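Local coordinates for protein K7 (Vaccinia virus WR, PDB 3JRV), which binds the host RNA helicase DDX3 to block activation of IRF3 and also suppresses NF-kappa-B signalling through TRAF6 and IRAK2, acting as a vaccinia virulence factor, at residues 28-33 with 55-60; 35-40 with 108-113; 88-93 with 128-133; 97-102 with 137-142. One frame throughout, in Å; residues are numbered along the deposited sequence.

Interaction 1: 28-33 with 55-60; sequences DLIDEY and KELMKF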
# COMPACT_ATOMS: atom_id res chain seq x y z
N ASP A 28 9.63 2.57 -3.58
CA ASP A 28 9.52 3.70 -2.64
C ASP A 28 8.08 4.21 -2.60
O ASP A 28 7.56 4.55 -1.51
CB ASP A 28 10.44 4.85 -3.04
CG ASP A 28 11.91 4.53 -2.87
OD1 ASP A 28 12.30 3.72 -1.98
OD2 ASP A 28 12.70 5.03 -3.69
N LEU A 29 7.44 4.30 -3.76
CA LEU A 29 6.08 4.82 -3.83
C LEU A 29 5.13 3.89 -3.04
O LEU A 29 4.28 4.34 -2.27
CB LEU A 29 5.64 4.82 -5.32
CG LEU A 29 4.14 5.03 -5.52
CD1 LEU A 29 3.61 6.37 -4.99
CD2 LEU A 29 3.72 4.83 -7.03
N ILE A 30 5.20 2.58 -3.26
CA ILE A 30 4.24 1.71 -2.59
C ILE A 30 4.51 1.70 -1.09
O ILE A 30 3.56 1.75 -0.29
CB ILE A 30 4.35 0.28 -3.17
CG1 ILE A 30 3.90 0.30 -4.64
CG2 ILE A 30 3.53 -0.71 -2.31
CD1 ILE A 30 2.45 0.75 -4.84
N ASP A 31 5.78 1.69 -0.69
CA ASP A 31 6.12 1.71 0.74
C ASP A 31 5.51 2.97 1.36
O ASP A 31 4.82 2.91 2.39
CB ASP A 31 7.65 1.80 0.86
CG ASP A 31 8.14 1.71 2.28
OD1 ASP A 31 7.32 1.39 3.19
OD2 ASP A 31 9.38 1.93 2.50
N GLU A 32 5.76 4.14 0.75
CA GLU A 32 5.26 5.39 1.32
C GLU A 32 3.73 5.41 1.39
O GLU A 32 3.15 5.94 2.35
CB GLU A 32 5.81 6.59 0.51
CG GLU A 32 5.27 7.90 0.84
CD GLU A 32 5.83 8.93 -0.12
OE1 GLU A 32 7.08 9.14 -0.10
OE2 GLU A 32 5.01 9.43 -0.92
N TYR A 33 3.09 5.01 0.29
CA TYR A 33 1.65 5.06 0.16
C TYR A 33 1.02 4.18 1.27
O TYR A 33 0.00 4.59 1.89
CB TYR A 33 1.26 4.57 -1.25
CG TYR A 33 -0.21 4.26 -1.34
CD1 TYR A 33 -1.17 5.27 -1.31
CD2 TYR A 33 -0.64 2.93 -1.38
CE1 TYR A 33 -2.58 4.98 -1.30
CE2 TYR A 33 -1.98 2.61 -1.42
CZ TYR A 33 -2.96 3.62 -1.32
OH TYR A 33 -4.32 3.34 -1.35
N LYS A 55 -4.46 8.70 -5.79
CA LYS A 55 -5.88 8.35 -6.08
C LYS A 55 -5.94 7.04 -6.88
O LYS A 55 -6.81 6.20 -6.63
CB LYS A 55 -6.60 9.51 -6.79
CG LYS A 55 -6.93 10.63 -5.79
CD LYS A 55 -7.62 11.79 -6.47
CE LYS A 55 -7.86 12.91 -5.47
NZ LYS A 55 -7.97 14.17 -6.23
N GLU A 56 -5.04 6.86 -7.86
CA GLU A 56 -5.03 5.60 -8.61
C GLU A 56 -4.74 4.41 -7.71
O GLU A 56 -5.40 3.36 -7.83
CB GLU A 56 -3.99 5.60 -9.73
CG GLU A 56 -4.44 6.11 -11.08
CD GLU A 56 -5.84 5.70 -11.54
OE1 GLU A 56 -6.23 4.51 -11.74
OE2 GLU A 56 -6.52 6.65 -11.89
N LEU A 57 -3.77 4.56 -6.80
CA LEU A 57 -3.45 3.47 -5.85
C LEU A 57 -4.65 3.20 -4.95
O LEU A 57 -4.91 2.02 -4.63
CB LEU A 57 -2.20 3.78 -5.00
CG LEU A 57 -0.94 3.98 -5.88
CD1 LEU A 57 0.23 4.37 -4.93
CD2 LEU A 57 -0.62 2.69 -6.58
N MSE A 58 -5.39 4.26 -4.57
CA MSE A 58 -6.53 4.05 -3.66
C MSE A 58 -7.62 3.20 -4.32
O MSE A 58 -8.39 2.52 -3.61
CB MSE A 58 -7.10 5.41 -3.23
CG MSE A 58 -6.08 6.06 -2.35
SE MSE A 58 -6.49 7.92 -1.95
CE MSE A 58 -7.69 7.41 -0.62
N LYS A 59 -7.72 3.26 -5.65
CA LYS A 59 -8.67 2.39 -6.36
C LYS A 59 -8.39 0.89 -6.19
O LYS A 59 -9.28 0.06 -6.43
CB LYS A 59 -8.72 2.72 -7.86
CG LYS A 59 -9.32 4.10 -8.08
CD LYS A 59 -9.30 4.51 -9.54
CE LYS A 59 -9.49 6.00 -9.73
NZ LYS A 59 -9.54 6.25 -11.20
N PHE A 60 -7.20 0.54 -5.74
CA PHE A 60 -6.86 -0.88 -5.52
C PHE A 60 -7.63 -1.40 -4.28
O PHE A 60 -7.75 -2.62 -4.13
CB PHE A 60 -5.37 -1.11 -5.32
CG PHE A 60 -4.52 -0.82 -6.55
CD1 PHE A 60 -5.12 -0.59 -7.80
CD2 PHE A 60 -3.15 -0.78 -6.42
CE1 PHE A 60 -4.34 -0.35 -8.96
CE2 PHE A 60 -2.33 -0.50 -7.52
CZ PHE A 60 -2.93 -0.31 -8.81
O HOH W 1 -5.12 0.89 -2.07
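Leu-57 fills the space between Tyr-33, Leu-29 and Ile-30, and the tight part of the contact is built on its branched side chain. Its CB lies over the centre of the Tyr-33 ring, 3.7 Å from the centroid and only 10° off the ring normal, a CH-pi contact. CD1 of Leu-57 sits over the same face nearer the root of the tyrosine, 3.6 Å from Tyr-33 CG, and the two side chains slide past each other in opposite directions. At the same methyl Leu-29 arrives tip to tip, its CD1 3.9 Å from Leu-57 CD1, while Ile-30 CD1 touches the other branch, Leu-57 CD2, at 4.0 Å. Leucine suits the place because its forked end can meet two partners at once. CG of Tyr-33 stands anti to the backbone N (chi1 165°), and from there the ring lies under Leu-57 CB.

At the far end of the ring the packing thins and polar contacts enter. The last apolar touch is from selenomethionine Met-58, partly exposed, whose CG lies at the ring edge, 3.4 Å from Tyr-33 OH. One water in the ring plane accepts a hydrogen bond from the hydroxyl (Tyr-33 OH to water O 2.7 Å) and donates to Leu-57 O; Arg-37 NH1 also bonds to this hydroxyl. In the all-helical Bcl-2-like fold of K7, helix 26-42 thus packs its apolar side on helix 52-58 and turns Asp-28 and Asp-31 to salt bridges with the bound DDX3 peptide.

Interaction 2: 35-40 with 108-113; sequences TWRNHV and ITEHWG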
# COMPACT_ATOMS: atom_id res chain seq x y z
N THR A 35 2.26 3.43 4.13
CA THR A 35 2.39 4.21 5.38
C THR A 35 1.39 5.37 5.45
O THR A 35 0.71 5.60 6.45
CB THR A 35 3.79 4.77 5.50
OG1 THR A 35 4.71 3.68 5.65
CG2 THR A 35 3.87 5.77 6.69
N TRP A 36 1.21 6.08 4.34
CA TRP A 36 0.30 7.21 4.30
C TRP A 36 -1.14 6.80 4.68
O TRP A 36 -1.84 7.56 5.35
CB TRP A 36 0.37 7.85 2.90
CG TRP A 36 -0.53 9.06 2.76
CD1 TRP A 36 -0.21 10.37 3.11
CD2 TRP A 36 -1.81 9.12 2.14
NE1 TRP A 36 -1.25 11.22 2.77
CE2 TRP A 36 -2.24 10.48 2.16
CE3 TRP A 36 -2.64 8.16 1.51
CZ2 TRP A 36 -3.46 10.89 1.61
CZ3 TRP A 36 -3.87 8.57 0.97
CH2 TRP A 36 -4.27 9.93 1.01
N ARG A 37 -1.62 5.63 4.23
CA ARG A 37 -3.01 5.24 4.54
C ARG A 37 -3.19 5.07 6.07
O ARG A 37 -4.31 5.16 6.56
CB ARG A 37 -3.38 3.91 3.83
CG ARG A 37 -3.47 4.14 2.27
CD ARG A 37 -4.64 5.08 1.89
NE ARG A 37 -5.95 4.56 2.35
CZ ARG A 37 -6.72 3.71 1.67
NH1 ARG A 37 -6.32 3.17 0.51
NH2 ARG A 37 -7.88 3.29 2.20
N ASN A 38 -2.11 4.78 6.80
CA ASN A 38 -2.15 4.78 8.30
C ASN A 38 -2.03 6.20 8.84
O ASN A 38 -2.83 6.66 9.67
CB ASN A 38 -0.99 3.92 8.82
CG ASN A 38 -0.93 3.90 10.33
OD1 ASN A 38 -0.18 4.68 10.94
ND2 ASN A 38 -1.70 3.02 10.94
N HIS A 39 -1.00 6.89 8.38
CA HIS A 39 -0.64 8.22 8.88
C HIS A 39 -1.77 9.23 8.75
O HIS A 39 -1.99 10.05 9.65
CB HIS A 39 0.60 8.69 8.12
CG HIS A 39 1.22 9.94 8.66
ND1 HIS A 39 0.80 11.19 8.29
CD2 HIS A 39 2.33 10.11 9.44
CE1 HIS A 39 1.58 12.10 8.87
NE2 HIS A 39 2.55 11.46 9.52
N VAL A 40 -2.48 9.19 7.61
CA VAL A 40 -3.53 10.16 7.33
C VAL A 40 -4.67 10.02 8.34
O VAL A 40 -5.30 11.01 8.69
CB VAL A 40 -4.02 10.00 5.83
CG1 VAL A 40 -4.90 8.76 5.70
CG2 VAL A 40 -4.74 11.27 5.35
N ILE A 108 -5.22 -2.81 5.69
CA ILE A 108 -4.70 -3.22 6.99
C ILE A 108 -4.13 -1.97 7.71
O ILE A 108 -4.44 -1.74 8.87
CB ILE A 108 -3.60 -4.26 6.86
CG1 ILE A 108 -4.21 -5.59 6.39
CG2 ILE A 108 -2.83 -4.43 8.18
CD1 ILE A 108 -3.18 -6.54 5.84
N THR A 109 -3.26 -1.21 7.04
CA THR A 109 -2.66 -0.07 7.75
C THR A 109 -3.69 1.03 8.04
O THR A 109 -3.59 1.71 9.08
CB THR A 109 -1.43 0.48 7.04
OG1 THR A 109 -1.83 1.10 5.81
CG2 THR A 109 -0.44 -0.66 6.79
N GLU A 110 -4.69 1.22 7.19
CA GLU A 110 -5.81 2.13 7.49
C GLU A 110 -6.58 1.62 8.72
O GLU A 110 -6.90 2.41 9.63
CB GLU A 110 -6.77 2.16 6.30
CG GLU A 110 -8.02 2.92 6.62
CD GLU A 110 -8.92 3.04 5.42
OE1 GLU A 110 -9.59 2.04 5.10
OE2 GLU A 110 -8.96 4.14 4.83
N HIS A 111 -6.83 0.31 8.76
CA HIS A 111 -7.62 -0.27 9.85
C HIS A 111 -6.87 -0.02 11.17
O HIS A 111 -7.49 0.37 12.19
CB HIS A 111 -7.83 -1.78 9.61
CG HIS A 111 -8.55 -2.45 10.74
ND1 HIS A 111 -9.90 -2.27 10.94
CD2 HIS A 111 -8.12 -3.22 11.76
CE1 HIS A 111 -10.27 -2.90 12.05
NE2 HIS A 111 -9.21 -3.49 12.57
N TRP A 112 -5.56 -0.27 11.16
CA TRP A 112 -4.72 -0.02 12.33
C TRP A 112 -4.92 1.45 12.74
O TRP A 112 -5.16 1.75 13.92
CB TRP A 112 -3.25 -0.33 12.05
CG TRP A 112 -2.97 -1.76 12.02
CD1 TRP A 112 -3.67 -2.74 12.70
CD2 TRP A 112 -1.86 -2.43 11.40
NE1 TRP A 112 -3.07 -3.96 12.52
CE2 TRP A 112 -1.98 -3.81 11.70
CE3 TRP A 112 -0.79 -2.01 10.61
CZ2 TRP A 112 -1.07 -4.76 11.23
CZ3 TRP A 112 0.12 -2.96 10.13
CH2 TRP A 112 -0.03 -4.32 10.46
N GLY A 113 -4.89 2.38 11.79
CA GLY A 113 -5.06 3.79 12.18
C GLY A 113 -6.42 4.05 12.84
O GLY A 113 -6.52 4.86 13.79
O HOH W 2 -6.54 5.68 4.90
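Thr-109 opens the contact, its CB 3.9 Å from Asn-38 CB, and its carbonyl accepts a bond from Asn-38 ND2 (ND2 to Thr-109 O 3.0 Å, 163° at the hydrogen). Gly-113 N, one turn on, reaches the same oxygen from the opposite face of its plane. Thr-109 OG1 bonds back to Ile-34 O, and Asn-38 OD1 to Tyr-7 OH. Next comes Glu-110, whose extended chain carries OE2 to Arg-37 NH2, a 3.0 Å salt bridge nearly straight at 172°. The oxygen lies in the guanidinium plane, although the nitrogen stands above the carboxylate plane. One water joins Arg-37 NE, Arg-37 O and Glu-110 OE2. Glu-110 CA makes a CA-H...O contact to Arg-37 O, 3.5 Å long. Arg-37 NH2 has a second acidic partner in Asp-61. Trp-112 adds a light touch, CB against Asn-38 ND2. Glycine suits position 113, where a beta carbon would lie tight against Asn-38 O, between two nearly parallel helix segments whose axes come within 7.3 Å. Directional bonds therefore do much of the joining, and the two neighbouring acids would probably stabilise the positive charge on the largely buried Arg-37.

Interaction 3: 88-93 with 128-133; sequences NFTKVH and ITDLMT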
# COMPACT_ATOMS: atom_id res chain seq x y z
N ASN A 88 0.98 -14.65 1.10
CA ASN A 88 2.41 -14.89 0.98
C ASN A 88 2.88 -14.01 -0.19
O ASN A 88 2.49 -14.25 -1.33
CB ASN A 88 2.65 -16.37 0.66
CG ASN A 88 4.12 -16.74 0.65
OD1 ASN A 88 4.97 -15.96 0.23
ND2 ASN A 88 4.43 -17.98 1.06
N PHE A 89 3.64 -12.95 0.09
CA PHE A 89 4.02 -12.06 -1.00
C PHE A 89 4.79 -12.76 -2.12
O PHE A 89 4.70 -12.30 -3.28
CB PHE A 89 4.85 -10.87 -0.53
CG PHE A 89 4.13 -9.93 0.40
CD1 PHE A 89 2.75 -9.83 0.44
CD2 PHE A 89 4.88 -9.04 1.17
CE1 PHE A 89 2.12 -8.84 1.20
CE2 PHE A 89 4.26 -8.12 1.99
CZ PHE A 89 2.89 -8.01 1.99
N THR A 90 5.46 -13.88 -1.82
CA THR A 90 6.27 -14.55 -2.84
C THR A 90 5.42 -15.33 -3.83
O THR A 90 5.94 -15.81 -4.83
CB THR A 90 7.30 -15.58 -2.27
OG1 THR A 90 6.59 -16.67 -1.65
CG2 THR A 90 8.27 -14.92 -1.28
N LYS A 91 4.11 -15.41 -3.58
CA LYS A 91 3.21 -16.17 -4.46
C LYS A 91 2.32 -15.27 -5.32
O LYS A 91 1.37 -15.74 -5.98
CB LYS A 91 2.38 -17.18 -3.65
CG LYS A 91 3.24 -18.02 -2.72
CD LYS A 91 4.03 -19.08 -3.48
CE LYS A 91 4.88 -20.00 -2.57
NZ LYS A 91 4.13 -20.67 -1.47
N VAL A 92 2.65 -13.98 -5.34
CA VAL A 92 1.82 -13.00 -6.05
C VAL A 92 2.46 -12.70 -7.40
O VAL A 92 3.55 -12.11 -7.48
CB VAL A 92 1.68 -11.67 -5.23
CG1 VAL A 92 0.94 -10.63 -6.06
CG2 VAL A 92 0.89 -11.93 -3.95
N HIS A 93 1.82 -13.18 -8.46
CA HIS A 93 2.45 -13.19 -9.78
C HIS A 93 1.57 -12.75 -10.95
O HIS A 93 1.85 -13.11 -12.10
CB HIS A 93 3.03 -14.58 -10.06
CG HIS A 93 4.11 -14.96 -9.10
ND1 HIS A 93 5.27 -14.22 -8.94
CD2 HIS A 93 4.21 -16.02 -8.26
CE1 HIS A 93 6.00 -14.77 -7.99
NE2 HIS A 93 5.39 -15.86 -7.57
N ILE A 128 8.57 -6.13 1.24
CA ILE A 128 8.14 -5.48 0.01
C ILE A 128 8.92 -6.01 -1.18
O ILE A 128 8.38 -6.07 -2.29
CB ILE A 128 8.19 -3.96 0.10
CG1 ILE A 128 7.25 -3.34 -0.95
CG2 ILE A 128 9.62 -3.43 0.00
CD1 ILE A 128 7.10 -1.85 -0.74
N THR A 129 10.17 -6.39 -0.97
CA THR A 129 10.99 -6.87 -2.10
C THR A 129 10.52 -8.27 -2.57
O THR A 129 10.75 -8.67 -3.72
CB THR A 129 12.49 -6.88 -1.81
OG1 THR A 129 12.77 -7.65 -0.63
CG2 THR A 129 13.01 -5.50 -1.64
N ASP A 130 9.81 -8.99 -1.70
CA ASP A 130 9.20 -10.26 -2.13
C ASP A 130 8.00 -10.00 -3.05
O ASP A 130 7.76 -10.74 -4.02
CB ASP A 130 8.74 -11.11 -0.92
CG ASP A 130 9.88 -11.81 -0.19
OD1 ASP A 130 11.01 -11.91 -0.73
OD2 ASP A 130 9.63 -12.27 0.96
N LEU A 131 7.26 -8.93 -2.78
CA LEU A 131 6.07 -8.58 -3.54
C LEU A 131 6.48 -7.93 -4.85
O LEU A 131 5.95 -8.29 -5.94
CB LEU A 131 5.21 -7.60 -2.73
CG LEU A 131 3.88 -7.20 -3.39
CD1 LEU A 131 2.97 -8.41 -3.67
CD2 LEU A 131 3.13 -6.19 -2.54
N MSE A 132 7.41 -6.99 -4.76
CA MSE A 132 7.72 -6.13 -5.91
C MSE A 132 8.91 -6.73 -6.66
O MSE A 132 9.98 -6.13 -6.74
CB MSE A 132 8.01 -4.69 -5.45
CG MSE A 132 6.77 -3.97 -4.82
SE MSE A 132 4.96 -4.14 -5.65
CE MSE A 132 5.39 -3.42 -7.39
N THR A 133 8.69 -7.90 -7.25
CA THR A 133 9.65 -8.48 -8.21
C THR A 133 9.76 -7.53 -9.40
O THR A 133 8.87 -6.70 -9.63
CB THR A 133 9.11 -9.82 -8.77
OG1 THR A 133 7.82 -9.61 -9.36
CG2 THR A 133 8.95 -10.84 -7.66
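Phe-89 and Leu-131 meet at their beta carbons, 4.0 Å from CB to CB, with the two side chains crossing at a slant. Leu-131 CB comes obliquely to Phe-89 CG. CG of Leu-131 is anti to the backbone N (chi1 -177°); from it CD1 reaches Val-92, whose CB lies 3.8 Å from Leu-131 CD1, and that methyl also meets Val-92 CG1. A beta-branched valine offers its CB and both methyls to one leucine methyl, a compact fit for a buried corner. Thr-101 of helix 95-114 packs on Phe-89, Val-92 and Leu-131.

Toward the more exposed side, Thr-90 and Asp-130 lie alongside each other and point the same way. What touches is the threonine methyl, CG2, 3.7 Å from Asp-130 CG. The hydroxyl of Thr-90 is turned to its own loop instead (chi1 65°), donating to Asn-88 OD1 over 2.6 Å, and Thr-90 N bonds to that oxygen from the same face of its plane. Asn-136 ND2 then ties the segments together through Val-92 O and Leu-131 O. With Asn-88 OD1 accepting from Thr-90 N, the loop forms an Asx turn leading into a short 3-10 turn, laid against helix 128-131, which ends in an inverse gamma turn at Met-132 before Thr-133 serves as N-cap of the last helix.

Interaction 4: 97-102 with 137-142; sequences SLFATI and INILIL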
# COMPACT_ATOMS: atom_id res chain seq x y z
N SER A 97 -3.93 -10.05 -8.73
CA SER A 97 -3.45 -10.46 -7.41
C SER A 97 -2.53 -9.39 -6.82
O SER A 97 -2.60 -9.08 -5.62
CB SER A 97 -2.72 -11.82 -7.49
OG SER A 97 -2.44 -12.25 -6.18
N LEU A 98 -1.68 -8.79 -7.66
CA LEU A 98 -0.75 -7.77 -7.18
C LEU A 98 -1.57 -6.57 -6.66
O LEU A 98 -1.27 -6.03 -5.56
CB LEU A 98 0.18 -7.36 -8.33
CG LEU A 98 1.09 -6.13 -8.04
CD1 LEU A 98 2.04 -6.48 -6.87
CD2 LEU A 98 1.88 -5.81 -9.33
N PHE A 99 -2.50 -6.08 -7.47
CA PHE A 99 -3.29 -4.89 -7.09
C PHE A 99 -4.15 -5.18 -5.87
O PHE A 99 -4.29 -4.32 -4.99
CB PHE A 99 -4.13 -4.30 -8.23
CG PHE A 99 -3.34 -3.82 -9.42
CD1 PHE A 99 -1.95 -3.77 -9.40
CD2 PHE A 99 -4.02 -3.37 -10.55
CE1 PHE A 99 -1.22 -3.31 -10.55
CE2 PHE A 99 -3.31 -2.91 -11.71
CZ PHE A 99 -1.92 -2.85 -11.68
N ALA A 100 -4.73 -6.38 -5.80
CA ALA A 100 -5.50 -6.78 -4.60
C ALA A 100 -4.61 -6.77 -3.38
O ALA A 100 -5.05 -6.39 -2.29
CB ALA A 100 -6.08 -8.16 -4.80
N THR A 101 -3.36 -7.20 -3.52
CA THR A 101 -2.46 -7.34 -2.36
C THR A 101 -2.08 -5.94 -1.88
O THR A 101 -2.05 -5.67 -0.68
CB THR A 101 -1.19 -8.14 -2.72
OG1 THR A 101 -1.57 -9.46 -3.12
CG2 THR A 101 -0.19 -8.29 -1.53
N ILE A 102 -1.76 -5.03 -2.81
CA ILE A 102 -1.53 -3.64 -2.40
C ILE A 102 -2.77 -3.05 -1.70
O ILE A 102 -2.64 -2.35 -0.68
CB ILE A 102 -1.10 -2.77 -3.64
CG1 ILE A 102 0.24 -3.31 -4.15
CG2 ILE A 102 -1.04 -1.28 -3.26
CD1 ILE A 102 0.58 -2.78 -5.55
N ILE A 137 6.86 -4.90 -10.57
CA ILE A 137 7.20 -3.48 -10.79
C ILE A 137 6.78 -3.03 -12.18
O ILE A 137 6.14 -1.99 -12.34
CB ILE A 137 8.70 -3.21 -10.57
CG1 ILE A 137 9.00 -3.39 -9.08
CG2 ILE A 137 9.08 -1.80 -11.10
CD1 ILE A 137 10.49 -3.32 -8.79
N ASN A 138 7.09 -3.86 -13.18
CA ASN A 138 6.71 -3.50 -14.54
C ASN A 138 5.20 -3.48 -14.77
O ASN A 138 4.69 -2.57 -15.42
CB ASN A 138 7.41 -4.43 -15.52
CG ASN A 138 8.91 -4.09 -15.64
OD1 ASN A 138 9.34 -2.97 -15.30
ND2 ASN A 138 9.70 -5.05 -16.08
N ILE A 139 4.50 -4.47 -14.20
CA ILE A 139 3.05 -4.52 -14.32
C ILE A 139 2.49 -3.19 -13.75
O ILE A 139 1.61 -2.57 -14.34
CB ILE A 139 2.46 -5.71 -13.55
CG1 ILE A 139 2.75 -7.00 -14.34
CG2 ILE A 139 0.93 -5.53 -13.35
CD1 ILE A 139 2.54 -8.25 -13.53
N LEU A 140 2.93 -2.84 -12.56
CA LEU A 140 2.40 -1.67 -11.87
C LEU A 140 2.70 -0.37 -12.63
O LEU A 140 1.81 0.43 -12.89
CB LEU A 140 2.90 -1.60 -10.43
CG LEU A 140 2.36 -0.39 -9.66
CD1 LEU A 140 0.83 -0.36 -9.66
CD2 LEU A 140 2.95 -0.37 -8.25
N ILE A 141 3.95 -0.19 -13.03
CA ILE A 141 4.27 1.12 -13.66
C ILE A 141 3.61 1.26 -15.03
O ILE A 141 3.15 2.34 -15.37
CB ILE A 141 5.77 1.40 -13.75
CG1 ILE A 141 5.96 2.87 -14.15
CG2 ILE A 141 6.47 0.46 -14.73
CD1 ILE A 141 7.40 3.33 -13.88
N LEU A 142 3.48 0.16 -15.78
CA LEU A 142 2.82 0.26 -17.09
C LEU A 142 1.34 0.61 -16.89
O LEU A 142 0.76 1.37 -17.64
CB LEU A 142 2.96 -1.06 -17.87
CG LEU A 142 4.42 -1.32 -18.24
CD1 LEU A 142 4.62 -2.68 -18.86
CD2 LEU A 142 5.06 -0.16 -19.07
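Helix segments 97-102 and 137-142 run almost perpendicular, crossing at -81° with axes 10.9 Å apart, and they come nearest where the CA atoms of Phe-99 and Leu-140 are 8.1 Å from each other. At that separation long side chains must bridge the interval, and all those that do are apolar. Phe-99 spans it with its ring: CG is anti to the carbonyl carbon (chi1 -61°), and CE1 reaches Leu-140 CD1 at 3.7 Å. Ile-139 CG2 comes to the same carbon from farther off, 4.2 Å from Phe-99 CE1, and both methyls approach the ring obliquely. The stiff, flat phenyl group suits a place where one rim atom has to touch two neighbouring residues of the other helix.

In this all-helical Bcl-2-like fold the contact sets the C-terminal helix 134-148 across helix 95-114, the longest in the chain. Phe-60 stacks on Phe-99, and Phe-143 meets the same ring at a steep angle.

Leu-98 and Ile-139 slide past each other in opposite directions, with Leu-98 CD2 4.1 Å from Ile-139 CG2. The isoleucine thus uses its short branch for both partners. Leu-140 is forked, so while CD1 goes to Phe-99, CD2 faces Ile-102 CD1 at a looser 4.3 Å.

In the fold
Interactions 1 and 4, with centres 10 Å apart, share one apolar core: Ile-30 CD1 lies 3.6 Å from Leu-140 CD2. Interaction 3 adjoins interaction 4, again 10 Å between centres, where Val-92 CG1 touches Leu-98 CA. Interaction 2 continues from interaction 1 along helix 26-42, their centres about 12 Å apart, but sits across the chain's centre from interactions 3 and 4, with centres about 21 and 19 Å apart. Helix 95-114 spans that gap, entering interaction 4 and later interaction 2. The DDX3 peptide is bound by the outer side of 28-33 and also meets residues of 35-40, 108-113, 88-93 and 128-133.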